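Local coordinates for protein type II restriction enzyme AgeI (Thalassobius gelatinovorus, PDB 5DWA) that cleaves double-stranded DNA after the first A of its recognition sequence 5'-ACCGGT-3', as a restriction endonuclease that dimerizes to cut, at residues F51-E56 / G261-Q265; R103-L108 / G264-T270; L190-L194 / Y272-L277. Where two conformers were deposited one is given. Residue numbers count along the deposited sequence, not the author numbering.

In the fold
From the N terminus, helix 43-57 supplies residues 51-56, and contact 1 closes the longest loop by joining them to 261-265, the turn that follows strand 257-259. Further along, beyond helix 63-78, comes helix 84-109; in contact 2 its residues 103-108 meet 264-270, so the two contacts end on the same stretch, share G264 and Q265, and touch where R103 meets F262. Contact 3 joins strand 191-196 to helix 268-277. It starts inside both earlier loops and ends beyond them, so it crosses each. Together the contacts tie two N-terminal helices to the C-terminal turn and helix, and that helix to the central sheet; L108 and L273 pack where contacts 2 and 3 meet.

Contact 1 (F51-E56 / G261-Q265); sequences FVMATE and GFSGQ
This is a helix-to-loop contact in a PD-(D/E)XK nuclease fold: the last turns of helix 43-57 receive the loop that leaves strand 257-259 for helix 268-277. Residues 51-56 are helical (T55 N to F51 O, 3.0 Å), whereas 261-265 form no regular structure. The backbones come closest at T55 and S263, whose CA atoms lie 5.4 Å apart. F262 (phi/psi -102/-49, chi1 t) points toward the helix and fits a hydrophobic site. Its CD2 lies 3.6 Å from F51 CE2, which sits over one face of the F262 ring; the ring centroids are 4.7 Å apart with planes at an oblique 43°. At the edge of that ring are V52 CG2, 4.4 Å from F262 CE2, and T55 OG1, 3.7 Å from F262 CD2. P63, at the start of helix 63-78, touches both phenylalanines, and L100 of helix 84-109 also packs on F262, so large aromatic residues fill the junction between helices and loop. S263, extended at -72/154 and in the p rotamer, is small enough to approach the helix end closely. G264 then adopts 140/-165, angles at which a CB would clash with the preceding carbonyl, hence glycine; a water 3.1 Å from E56 OE2 is also weakly bound, at 3.5 Å, by G264 N. One direct hydrogen bond joins the segments: S263 OG donates to T55 O at 2.9 Å.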
ATOM      1  N   PHE A  51     -16.285  -0.269  17.728  1.00 14.15           N
ATOM      2  CA  PHE A  51     -15.018  -0.416  18.426  1.00 13.51           C
ATOM      3  C   PHE A  51     -15.030   0.317  19.763  1.00 13.12           C
ATOM      4  O   PHE A  51     -14.542  -0.196  20.772  1.00 14.64           O
ATOM      5  CB  PHE A  51     -13.860   0.084  17.553  1.00 13.08           C
ATOM      6  CG  PHE A  51     -12.503  -0.112  18.176  1.00 12.12           C
ATOM      7  CD1 PHE A  51     -12.080  -1.379  18.560  1.00 13.61           C
ATOM      8  CD2 PHE A  51     -11.639   0.961  18.352  1.00 13.27           C
ATOM      9  CE1 PHE A  51     -10.824  -1.567  19.126  1.00 13.36           C
ATOM     10  CE2 PHE A  51     -10.384   0.784  18.916  1.00 13.15           C
ATOM     11  CZ  PHE A  51      -9.972  -0.485  19.298  1.00 12.44           C
ATOM     12  N   VAL A  52     -15.580   1.525  19.768  1.00 14.40           N
ATOM     13  CA  VAL A  52     -15.693   2.294  21.002  1.00 15.54           C
ATOM     14  C   VAL A  52     -16.586   1.548  21.995  1.00 16.64           C
ATOM     15  O   VAL A  52     -16.273   1.456  23.187  1.00 19.57           O
ATOM     16  CB  VAL A  52     -16.252   3.692  20.726  1.00 15.50           C
ATOM     17  CG1 VAL A  52     -16.540   4.432  22.026  1.00 17.00           C
ATOM     18  CG2 VAL A  52     -15.273   4.493  19.880  1.00 15.42           C
ATOM     19  N   MET A  53     -17.675   0.989  21.483  1.00 16.80           N
ATOM     20  CA  MET A  53     -18.570   0.173  22.292  1.00 16.53           C
ATOM     21  C   MET A  53     -17.863  -1.077  22.812  1.00 16.52           C
ATOM     22  O   MET A  53     -17.927  -1.385  24.003  1.00 17.51           O
ATOM     23  CB  MET A  53     -19.817  -0.206  21.482  1.00 17.71           C
ATOM     24  CG  MET A  53     -20.845  -1.046  22.238  1.00 17.44           C
ATOM     25  SD  MET A  53     -20.566  -2.806  21.984  1.00 19.77           S
ATOM     26  CE  MET A  53     -22.033  -3.470  22.786  1.00 21.14           C
ATOM     27  N   ALA A  54     -17.176  -1.793  21.925  1.00 15.88           N
ATOM     28  CA  ALA A  54     -16.558  -3.062  22.316  1.00 15.88           C
ATOM     29  C   ALA A  54     -15.482  -2.886  23.379  1.00 15.88           C
ATOM     30  O   ALA A  54     -15.337  -3.728  24.264  1.00 16.87           O
ATOM     31  CB  ALA A  54     -15.967  -3.774  21.092  1.00 16.27           C
ATOM     32  N   THR A  55     -14.710  -1.805  23.279  1.00 15.68           N
ATOM     33  CA  THR A  55     -13.660  -1.562  24.253  1.00 16.63           C
ATOM     34  C   THR A  55     -14.223  -1.113  25.593  1.00 18.07           C
ATOM     35  O   THR A  55     -13.557  -1.235  26.619  1.00 19.96           O
ATOM     36  CB  THR A  55     -12.649  -0.512  23.752  1.00 17.39           C
ATOM     37  OG1 THR A  55     -13.346   0.655  23.304  1.00 18.17           O
ATOM     38  CG2 THR A  55     -11.834  -1.086  22.603  1.00 17.83           C
ATOM     39  N   GLU A  56     -15.447  -0.602  25.588  1.00 19.14           N
ATOM     40  CA  GLU A  56     -16.089  -0.248  26.843  1.00 21.21           C
ATOM     41  C   GLU A  56     -16.750  -1.479  27.467  1.00 19.33           C
ATOM     42  O   GLU A  56     -16.758  -1.624  28.686  1.00 21.42           O
ATOM     43  CB  GLU A  56     -17.085   0.889  26.624  1.00 24.76           C
ATOM     44  CG  GLU A  56     -16.375   2.229  26.392  1.00 30.03           C
ATOM     45  CD  GLU A  56     -17.316   3.370  26.072  1.00 35.91           C
ATOM     46  OE1 GLU A  56     -18.545   3.154  26.076  1.00 39.34           O
ATOM     47  OE2 GLU A  56     -16.823   4.489  25.818  1.00 37.72           O
ATOM     48  N   GLY A 261      -4.411   0.422  26.703  1.00 19.76           N
ATOM     49  CA  GLY A 261      -5.758   0.055  26.321  1.00 20.05           C
ATOM     50  C   GLY A 261      -6.407   1.246  25.640  1.00 19.94           C
ATOM     51  O   GLY A 261      -5.828   2.336  25.590  1.00 20.50           O
ATOM     52  N   PHE A 262      -7.610   1.060  25.116  1.00 20.21           N
ATOM     53  CA  PHE A 262      -8.243   2.104  24.322  1.00 20.37           C
ATOM     54  C   PHE A 262      -9.308   2.858  25.107  1.00 23.95           C
ATOM     55  O   PHE A 262      -9.322   4.086  25.121  1.00 26.25           O
ATOM     56  CB  PHE A 262      -8.842   1.505  23.050  1.00 17.83           C
ATOM     57  CG  PHE A 262      -9.314   2.528  22.063  1.00 17.48           C
ATOM     58  CD1 PHE A 262      -8.406   3.234  21.289  1.00 18.41           C
ATOM     59  CD2 PHE A 262     -10.669   2.767  21.885  1.00 17.73           C
ATOM     60  CE1 PHE A 262      -8.838   4.169  20.365  1.00 19.20           C
ATOM     61  CE2 PHE A 262     -11.112   3.705  20.964  1.00 18.42           C
ATOM     62  CZ  PHE A 262     -10.189   4.409  20.204  1.00 19.67           C
ATOM     63  N   SER A 263     -10.196   2.125  25.759  1.00 25.65           N
ATOM     64  CA  SER A 263     -11.246   2.746  26.550  1.00 27.36           C
ATOM     65  C   SER A 263     -10.680   3.367  27.823  1.00 28.21           C
ATOM     66  O   SER A 263      -9.636   2.939  28.322  1.00 29.81           O
ATOM     67  CB  SER A 263     -12.320   1.721  26.900  1.00 27.86           C
ATOM     68  OG  SER A 263     -11.798   0.748  27.783  1.00 30.09           O
ATOM     69  N   GLY A 264     -11.378   4.372  28.341  1.00 27.11           N
ATOM     70  CA  GLY A 264     -10.957   5.055  29.551  1.00 27.29           C
ATOM     71  C   GLY A 264     -11.180   6.556  29.467  1.00 27.59           C
ATOM     72  O   GLY A 264     -11.906   7.040  28.597  1.00 26.65           O
ATOM     73  N   GLN A 265     -10.559   7.290  30.387  1.00 27.95           N
ATOM     74  CA  GLN A 265     -10.561   8.752  30.358  1.00 29.39           C
ATOM     75  C   GLN A 265      -9.197   9.270  29.916  1.00 28.82           C
ATOM     76  O   GLN A 265      -8.842   9.167  28.744  1.00 28.62           O
ATOM     77  CB  GLN A 265     -10.930   9.320  31.728  1.00 32.15           C
ATOM     78  CG  GLN A 265     -12.402   9.173  32.079  1.00 34.88           C
ATOM     79  CD  GLN A 265     -13.296  10.013  31.189  1.00 37.08           C
ATOM     80  OE1 GLN A 265     -13.245  11.240  31.222  1.00 37.86           O
ATOM     81  NE2 GLN A 265     -14.115   9.353  30.381  1.00 38.24           N
TER
HETATM   82  O   HOH W   1     -13.842   5.258  26.030  1.00 34.55           O

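Contact 2 (R103-L108 / G264-T270); sequences RYNPVL and GQDDEFT
Y104 OH donates a short hydrogen bond, 2.6 Å, to D267 OD2, and is also bonded to the hydroxyl of Y240. Next to it the R103 guanidinium grips one backbone oxygen with two nitrogens: NH1 and NH2 of R103 donate to Q265 O at 3.0 and 2.9 Å, while its NE turns to F262 O. R103 NH2 also lies 3.5 Å from D267 OD2, a salt bridge of charges only, since the oxygen is well out of the guanidinium plane. A water bridges that pair, 2.9 Å from R103 NH2 and 2.6 Å from D267 OD2. A long arginine suits this place because its guanidinium can reach the carbonyls of both F262 and Q265. Packing surrounds these bonds, and Y104 shares in it. The helix of 103-108 is kinked at 106-107, where neither nitrogen bonds to the turn before; that of P106 has no hydrogen to give. V107 CA is 6.2 Å from Q265 CA, and V107 CG2 is 3.6 Å from Q265 O. The methyl T270 CG2 fits between Y104 CD1 (3.5 Å), V107 CG1 (4.0 Å) and L108 CD2 (4.0 Å). F269, chi1 t, turns its edge to the face of Y104, centroids 4.6 Å apart and planes at 59°. D267 (chi1 p) is the N-cap of helix 268-277: T270 N donates to D267 OD1 at 3.0 Å and D267 N to T270 OG1 at 2.9 Å, a capping box.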
ATOM      1  N   ARG A 103     -13.395   8.687  20.841  0.56 14.69           N
ATOM      2  CA  ARG A 103     -12.889   8.305  22.156  0.56 15.37           C
ATOM      3  C   ARG A 103     -12.167   9.452  22.853  0.56 16.37           C
ATOM      4  O   ARG A 103     -12.335   9.650  24.058  0.56 17.21           O
ATOM      5  CB  ARG A 103     -11.953   7.095  22.046  0.56 15.26           C
ATOM      6  CG  ARG A 103     -11.404   6.598  23.383  0.56 16.60           C
ATOM      7  CD  ARG A 103      -9.987   7.104  23.617  0.56 17.19           C
ATOM      8  NE  ARG A 103      -9.389   6.605  24.856  0.56 17.24           N
ATOM      9  CZ  ARG A 103      -9.359   7.280  26.001  0.56 17.27           C
ATOM     10  NH1 ARG A 103      -9.907   8.487  26.078  0.56 17.53           N
ATOM     11  NH2 ARG A 103      -8.786   6.749  27.072  0.56 18.09           N
ATOM     12  N   TYR A 104     -11.356  10.196  22.104  1.00 16.06           N
ATOM     13  CA  TYR A 104     -10.498  11.195  22.721  1.00 13.97           C
ATOM     14  C   TYR A 104     -11.042  12.608  22.834  1.00 15.26           C
ATOM     15  O   TYR A 104     -10.639  13.323  23.743  1.00 16.23           O
ATOM     16  CB  TYR A 104      -9.166  11.227  21.977  1.00 13.64           C
ATOM     17  CG  TYR A 104      -8.279  10.082  22.379  1.00 13.90           C
ATOM     18  CD1 TYR A 104      -7.854   9.953  23.691  1.00 14.48           C
ATOM     19  CD2 TYR A 104      -7.874   9.123  21.458  1.00 14.25           C
ATOM     20  CE1 TYR A 104      -7.040   8.908  24.084  1.00 16.00           C
ATOM     21  CE2 TYR A 104      -7.053   8.077  21.842  1.00 15.04           C
ATOM     22  CZ  TYR A 104      -6.639   7.975  23.157  1.00 16.35           C
ATOM     23  OH  TYR A 104      -5.822   6.941  23.555  1.00 18.66           O
ATOM     24  N   ASN A 105     -11.927  13.030  21.938  1.00 14.39           N
ATOM     25  CA  ASN A 105     -12.377  14.420  21.999  1.00 15.65           C
ATOM     26  C   ASN A 105     -13.050  14.829  23.313  1.00 17.88           C
ATOM     27  O   ASN A 105     -12.813  15.940  23.773  1.00 17.01           O
ATOM     28  CB  ASN A 105     -13.293  14.747  20.818  1.00 16.11           C
ATOM     29  CG  ASN A 105     -12.517  15.345  19.652  1.00 16.08           C
ATOM     30  OD1 ASN A 105     -11.310  15.521  19.747  1.00 17.14           O
ATOM     31  ND2 ASN A 105     -13.200  15.661  18.563  1.00 15.72           N
ATOM     32  N   PRO A 106     -13.865  13.949  23.931  1.00 19.02           N
ATOM     33  CA  PRO A 106     -14.438  14.379  25.215  1.00 22.09           C
ATOM     34  C   PRO A 106     -13.386  14.712  26.281  1.00 23.69           C
ATOM     35  O   PRO A 106     -13.522  15.713  26.986  1.00 27.30           O
ATOM     36  CB  PRO A 106     -15.279  13.171  25.641  1.00 22.07           C
ATOM     37  CG  PRO A 106     -15.659  12.516  24.362  1.00 21.48           C
ATOM     38  CD  PRO A 106     -14.462  12.683  23.463  1.00 20.21           C
ATOM     39  N   VAL A 107     -12.349  13.890  26.392  1.00 22.94           N
ATOM     40  CA  VAL A 107     -11.313  14.101  27.390  1.00 23.01           C
ATOM     41  C   VAL A 107     -10.419  15.279  27.020  1.00 21.78           C
ATOM     42  O   VAL A 107     -10.030  16.074  27.874  1.00 23.74           O
ATOM     43  CB  VAL A 107     -10.462  12.825  27.574  1.00 26.16           C
ATOM     44  CG1 VAL A 107      -9.297  13.076  28.520  1.00 27.54           C
ATOM     45  CG2 VAL A 107     -11.338  11.690  28.083  1.00 27.72           C
ATOM     46  N   LEU A 108     -10.109  15.405  25.735  1.00 19.73           N
ATOM     47  CA  LEU A 108      -9.237  16.474  25.273  1.00 18.19           C
ATOM     48  C   LEU A 108      -9.910  17.850  25.357  1.00 19.13           C
ATOM     49  O   LEU A 108      -9.232  18.860  25.548  1.00 18.67           O
ATOM     50  CB  LEU A 108      -8.776  16.190  23.846  1.00 16.07           C
ATOM     51  CG  LEU A 108      -7.792  15.031  23.722  1.00 16.33           C
ATOM     52  CD1 LEU A 108      -7.527  14.746  22.261  1.00 16.03           C
ATOM     53  CD2 LEU A 108      -6.503  15.366  24.461  1.00 17.57           C
ATOM     54  N   GLY A 264     -11.378   4.372  28.341  1.00 27.11           N
ATOM     55  CA  GLY A 264     -10.957   5.055  29.551  1.00 27.29           C
ATOM     56  C   GLY A 264     -11.180   6.556  29.467  1.00 27.59           C
ATOM     57  O   GLY A 264     -11.906   7.040  28.597  1.00 26.65           O
ATOM     58  N   GLN A 265     -10.559   7.290  30.387  1.00 27.95           N
ATOM     59  CA  GLN A 265     -10.561   8.752  30.358  1.00 29.39           C
ATOM     60  C   GLN A 265      -9.197   9.270  29.916  1.00 28.82           C
ATOM     61  O   GLN A 265      -8.842   9.167  28.744  1.00 28.62           O
ATOM     62  CB  GLN A 265     -10.930   9.320  31.728  1.00 32.15           C
ATOM     63  CG  GLN A 265     -12.402   9.173  32.079  1.00 34.88           C
ATOM     64  CD  GLN A 265     -13.296  10.013  31.189  1.00 37.08           C
ATOM     65  OE1 GLN A 265     -13.245  11.240  31.222  1.00 37.86           O
ATOM     66  NE2 GLN A 265     -14.115   9.353  30.381  1.00 38.24           N
ATOM     67  N   ASP A 266      -8.436   9.830  30.853  1.00 28.26           N
ATOM     68  CA  ASP A 266      -7.071  10.256  30.568  1.00 28.93           C
ATOM     69  C   ASP A 266      -6.151   9.052  30.399  1.00 26.39           C
ATOM     70  O   ASP A 266      -6.310   8.042  31.092  1.00 27.50           O
ATOM     71  CB  ASP A 266      -6.542  11.158  31.688  1.00 32.09           C
ATOM     72  CG  ASP A 266      -7.306  12.457  31.797  1.00 35.87           C
ATOM     73  OD1 ASP A 266      -6.723  13.516  31.489  1.00 37.45           O
ATOM     74  OD2 ASP A 266      -8.494  12.421  32.183  1.00 37.55           O
ATOM     75  N   ASP A 267      -5.199   9.148  29.473  1.00 24.15           N
ATOM     76  CA  ASP A 267      -4.179   8.114  29.326  1.00 22.70           C
ATOM     77  C   ASP A 267      -2.856   8.724  28.871  1.00 22.30           C
ATOM     78  O   ASP A 267      -2.701   9.945  28.872  1.00 22.60           O
ATOM     79  CB  ASP A 267      -4.640   7.013  28.354  1.00 22.00           C
ATOM     80  CG  ASP A 267      -4.933   7.529  26.949  1.00 22.01           C
ATOM     81  OD1 ASP A 267      -4.666   8.707  26.646  1.00 21.59           O
ATOM     82  OD2 ASP A 267      -5.430   6.734  26.124  1.00 22.69           O
ATOM     83  N   GLU A 268      -1.898   7.881  28.501  1.00 23.35           N
ATOM     84  CA  GLU A 268      -0.594   8.380  28.081  1.00 24.71           C
ATOM     85  C   GLU A 268      -0.693   9.305  26.869  1.00 22.44           C
ATOM     86  O   GLU A 268       0.074  10.260  26.756  1.00 22.98           O
ATOM     87  CB  GLU A 268       0.353   7.222  27.783  1.00 28.07           C
ATOM     88  CG  GLU A 268       0.840   6.514  29.032  1.00 31.00           C
ATOM     89  CD  GLU A 268       2.057   5.657  28.770  1.00 34.56           C
ATOM     90  OE1 GLU A 268       1.944   4.684  27.997  1.00 35.41           O
ATOM     91  OE2 GLU A 268       3.129   5.966  29.330  1.00 36.62           O
ATOM     92  N   PHE A 269      -1.639   9.031  25.975  1.00 20.62           N
ATOM     93  CA  PHE A 269      -1.817   9.865  24.788  1.00 19.30           C
ATOM     94  C   PHE A 269      -2.317  11.264  25.152  1.00 18.72           C
ATOM     95  O   PHE A 269      -1.748  12.267  24.707  1.00 18.14           O
ATOM     96  CB  PHE A 269      -2.773   9.199  23.793  1.00 18.52           C
ATOM     97  CG  PHE A 269      -3.095  10.054  22.594  1.00 18.29           C
ATOM     98  CD1 PHE A 269      -2.109  10.385  21.679  1.00 19.59           C
ATOM     99  CD2 PHE A 269      -4.382  10.533  22.387  1.00 18.85           C
ATOM    100  CE1 PHE A 269      -2.400  11.172  20.573  1.00 19.72           C
ATOM    101  CE2 PHE A 269      -4.676  11.325  21.284  1.00 19.02           C
ATOM    102  CZ  PHE A 269      -3.682  11.637  20.373  1.00 19.01           C
ATOM    103  N   THR A 270      -3.365  11.337  25.970  1.00 18.56           N
ATOM    104  CA  THR A 270      -3.908  12.638  26.357  1.00 19.45           C
ATOM    105  C   THR A 270      -2.905  13.396  27.234  1.00 20.47           C
ATOM    106  O   THR A 270      -2.719  14.599  27.062  1.00 20.38           O
ATOM    107  CB  THR A 270      -5.263  12.513  27.080  1.00 20.61           C
ATOM    108  OG1 THR A 270      -5.104  11.824  28.328  1.00 22.27           O
ATOM    109  CG2 THR A 270      -6.252  11.763  26.208  1.00 20.34           C
TER
HETATM  110  O   HOH W   2      -6.784   4.671  26.992  1.00 29.84           O

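Contact 3 (L190-L194 / Y272-L277); sequences LLSVL and YLVAQL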
ATOM      1  N   LEU A 190       5.272  21.062  13.907  1.00 17.09           N
ATOM      2  CA  LEU A 190       3.997  20.433  14.226  1.00 15.96           C
ATOM      3  C   LEU A 190       4.192  19.089  14.923  1.00 16.52           C
ATOM      4  O   LEU A 190       5.172  18.388  14.674  1.00 17.27           O
ATOM      5  CB  LEU A 190       3.174  20.231  12.954  1.00 16.25           C
ATOM      6  CG  LEU A 190       2.735  21.492  12.206  1.00 17.29           C
ATOM      7  CD1 LEU A 190       2.369  21.157  10.769  1.00 19.13           C
ATOM      8  CD2 LEU A 190       1.550  22.141  12.906  1.00 18.52           C
ATOM      9  N   LEU A 191       3.262  18.730  15.800  1.00 14.90           N
ATOM     10  CA  LEU A 191       3.249  17.373  16.337  1.00 15.40           C
ATOM     11  C   LEU A 191       2.856  16.411  15.224  1.00 14.46           C
ATOM     12  O   LEU A 191       1.937  16.689  14.451  1.00 14.61           O
ATOM     13  CB  LEU A 191       2.284  17.255  17.516  1.00 17.31           C
ATOM     14  CG  LEU A 191       2.693  17.952  18.812  1.00 20.43           C
ATOM     15  CD1 LEU A 191       1.626  17.759  19.867  1.00 21.09           C
ATOM     16  CD2 LEU A 191       4.027  17.414  19.288  1.00 23.50           C
ATOM     17  N   SER A 192       3.569  15.295  15.133  1.00 13.27           N
ATOM     18  CA  SER A 192       3.242  14.266  14.150  1.00 12.76           C
ATOM     19  C   SER A 192       3.215  12.912  14.843  1.00 13.02           C
ATOM     20  O   SER A 192       4.255  12.291  15.061  1.00 14.68           O
ATOM     21  CB  SER A 192       4.249  14.271  13.002  1.00 14.43           C
ATOM     22  OG  SER A 192       3.941  13.267  12.049  1.00 15.09           O
ATOM     23  N   VAL A 193       2.016  12.465  15.203  1.00 11.40           N
ATOM     24  CA  VAL A 193       1.866  11.277  16.033  1.00 11.91           C
ATOM     25  C   VAL A 193       1.472  10.082  15.181  1.00 12.26           C
ATOM     26  O   VAL A 193       0.636  10.203  14.291  1.00 13.78           O
ATOM     27  CB  VAL A 193       0.815  11.524  17.131  1.00 14.62           C
ATOM     28  CG1 VAL A 193       0.598  10.288  17.983  1.00 15.92           C
ATOM     29  CG2 VAL A 193       1.245  12.710  18.013  1.00 16.47           C
ATOM     30  N   LEU A 194       2.108   8.939  15.436  1.00 12.50           N
ATOM     31  CA  LEU A 194       1.673   7.669  14.868  1.00 12.70           C
ATOM     32  C   LEU A 194       0.777   6.959  15.878  1.00 12.99           C
ATOM     33  O   LEU A 194       1.239   6.570  16.947  1.00 15.27           O
ATOM     34  CB  LEU A 194       2.886   6.796  14.518  1.00 13.09           C
ATOM     35  CG  LEU A 194       2.571   5.441  13.883  1.00 14.46           C
ATOM     36  CD1 LEU A 194       1.885   5.632  12.541  1.00 16.94           C
ATOM     37  CD2 LEU A 194       3.851   4.616  13.729  1.00 14.81           C
ATOM     38  N   TYR A 272       0.232  13.173  27.002  1.00 22.52           N
ATOM     39  CA  TYR A 272       1.243  13.608  26.049  1.00 21.61           C
ATOM     40  C   TYR A 272       0.827  14.887  25.329  1.00 19.92           C
ATOM     41  O   TYR A 272       1.590  15.847  25.275  1.00 20.52           O
ATOM     42  CB  TYR A 272       1.525  12.497  25.034  1.00 22.05           C
ATOM     43  CG  TYR A 272       2.418  12.916  23.894  1.00 23.77           C
ATOM     44  CD1 TYR A 272       3.794  13.026  24.064  1.00 23.84           C
ATOM     45  CD2 TYR A 272       1.888  13.195  22.640  1.00 24.60           C
ATOM     46  CE1 TYR A 272       4.613  13.411  23.023  1.00 23.95           C
ATOM     47  CE2 TYR A 272       2.698  13.579  21.594  1.00 24.34           C
ATOM     48  CZ  TYR A 272       4.059  13.681  21.788  1.00 24.69           C
ATOM     49  OH  TYR A 272       4.871  14.064  20.747  1.00 26.82           O
ATOM     50  N   LEU A 273      -0.383  14.900  24.782  1.00 19.70           N
ATOM     51  CA  LEU A 273      -0.882  16.090  24.102  1.00 19.45           C
ATOM     52  C   LEU A 273      -0.962  17.286  25.045  1.00 20.50           C
ATOM     53  O   LEU A 273      -0.575  18.394  24.677  1.00 21.61           O
ATOM     54  CB  LEU A 273      -2.256  15.828  23.485  1.00 18.96           C
ATOM     55  CG  LEU A 273      -2.261  14.884  22.284  1.00 19.26           C
ATOM     56  CD1 LEU A 273      -3.638  14.878  21.643  1.00 18.06           C
ATOM     57  CD2 LEU A 273      -1.188  15.269  21.269  1.00 19.51           C
ATOM     58  N   VAL A 274      -1.457  17.061  26.258  1.00 21.17           N
ATOM     59  CA  VAL A 274      -1.614  18.153  27.216  1.00 23.27           C
ATOM     60  C   VAL A 274      -0.257  18.752  27.576  1.00 24.62           C
ATOM     61  O   VAL A 274      -0.096  19.972  27.609  1.00 25.89           O
ATOM     62  CB  VAL A 274      -2.342  17.682  28.494  1.00 23.42           C
ATOM     63  CG1 VAL A 274      -2.246  18.739  29.589  1.00 24.07           C
ATOM     64  CG2 VAL A 274      -3.794  17.370  28.183  1.00 23.60           C
ATOM     65  N   ALA A 275       0.724  17.887  27.813  1.00 24.48           N
ATOM     66  CA  ALA A 275       2.073  18.327  28.154  1.00 25.20           C
ATOM     67  C   ALA A 275       2.740  19.057  26.990  1.00 26.50           C
ATOM     68  O   ALA A 275       3.381  20.091  27.177  1.00 27.65           O
ATOM     69  CB  ALA A 275       2.916  17.143  28.587  1.00 24.28           C
ATOM     70  N   GLN A 276       2.593  18.514  25.785  1.00 26.23           N
ATOM     71  CA  GLN A 276       3.197  19.117  24.600  1.00 27.21           C
ATOM     72  C   GLN A 276       2.585  20.465  24.228  1.00 27.87           C
ATOM     73  O   GLN A 276       3.255  21.307  23.621  1.00 27.79           O
ATOM     74  CB  GLN A 276       3.076  18.168  23.404  1.00 27.02           C
ATOM     75  CG  GLN A 276       3.924  16.920  23.512  1.00 28.67           C
ATOM     76  CD  GLN A 276       5.401  17.225  23.496  1.00 31.19           C
ATOM     77  OE1 GLN A 276       5.864  18.071  22.730  1.00 33.10           O
ATOM     78  NE2 GLN A 276       6.155  16.544  24.350  1.00 30.96           N
ATOM     79  N   LEU A 277       1.321  20.672  24.587  1.00 29.17           N
ATOM     80  CA  LEU A 277       0.575  21.831  24.096  1.00 31.78           C
ATOM     81  C   LEU A 277       0.269  22.870  25.163  1.00 36.21           C
ATOM     82  O   LEU A 277      -0.423  23.846  24.901  1.00 37.20           O
ATOM     83  CB  LEU A 277      -0.732  21.372  23.452  1.00 30.38           C
ATOM     84  CG  LEU A 277      -0.583  20.466  22.228  1.00 28.33           C
ATOM     85  CD1 LEU A 277      -1.943  20.003  21.712  1.00 27.55           C
ATOM     86  CD2 LEU A 277       0.204  21.182  21.138  1.00 27.54           C
TER
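Strand 191-194 and helix 272-277 run nearly antiparallel, their N-to-C directions 167° apart and their axes 11.5 Å from each other at closest approach. The nearest CA atoms, those of L191 and Q276, are still 8.4 Å apart, so side chains alone span the gap. Extended backbone angles turn L191 and V193 toward the helix and S192 away from it, as expected of successive residues in a strand. L191 is the centre of the contact: its CD1 lies 4.0 Å from L273 CD2, 3.8 Å from Q276 CB and 3.9 Å from L277 CD2, while its CD2 is 3.8 Å from Y272 OH. A branched leucine can thus meet one side of the helix over residues 272, 273, 276 and 277, the spacing of about four residues that a helix face repeats. V193 extends the apolar surface, its CG2 4.0 Å from Y272 CE2. Q276, on the exposed margin, gives its aliphatic CB to the packing and needs no buried partner for its amide there. The strand lies between 159-168 and 236-239 in the central mixed sheet, bonded through its backbone to V162, G164 and H166 on one flank and S235 on the other. S192 meets M185 and M186 of helix 178-187, so the sheet of this PD-(D/E)XK nuclease is packed here between that helix on one face and helix 268-277 on the other, where Y272 also meets F238.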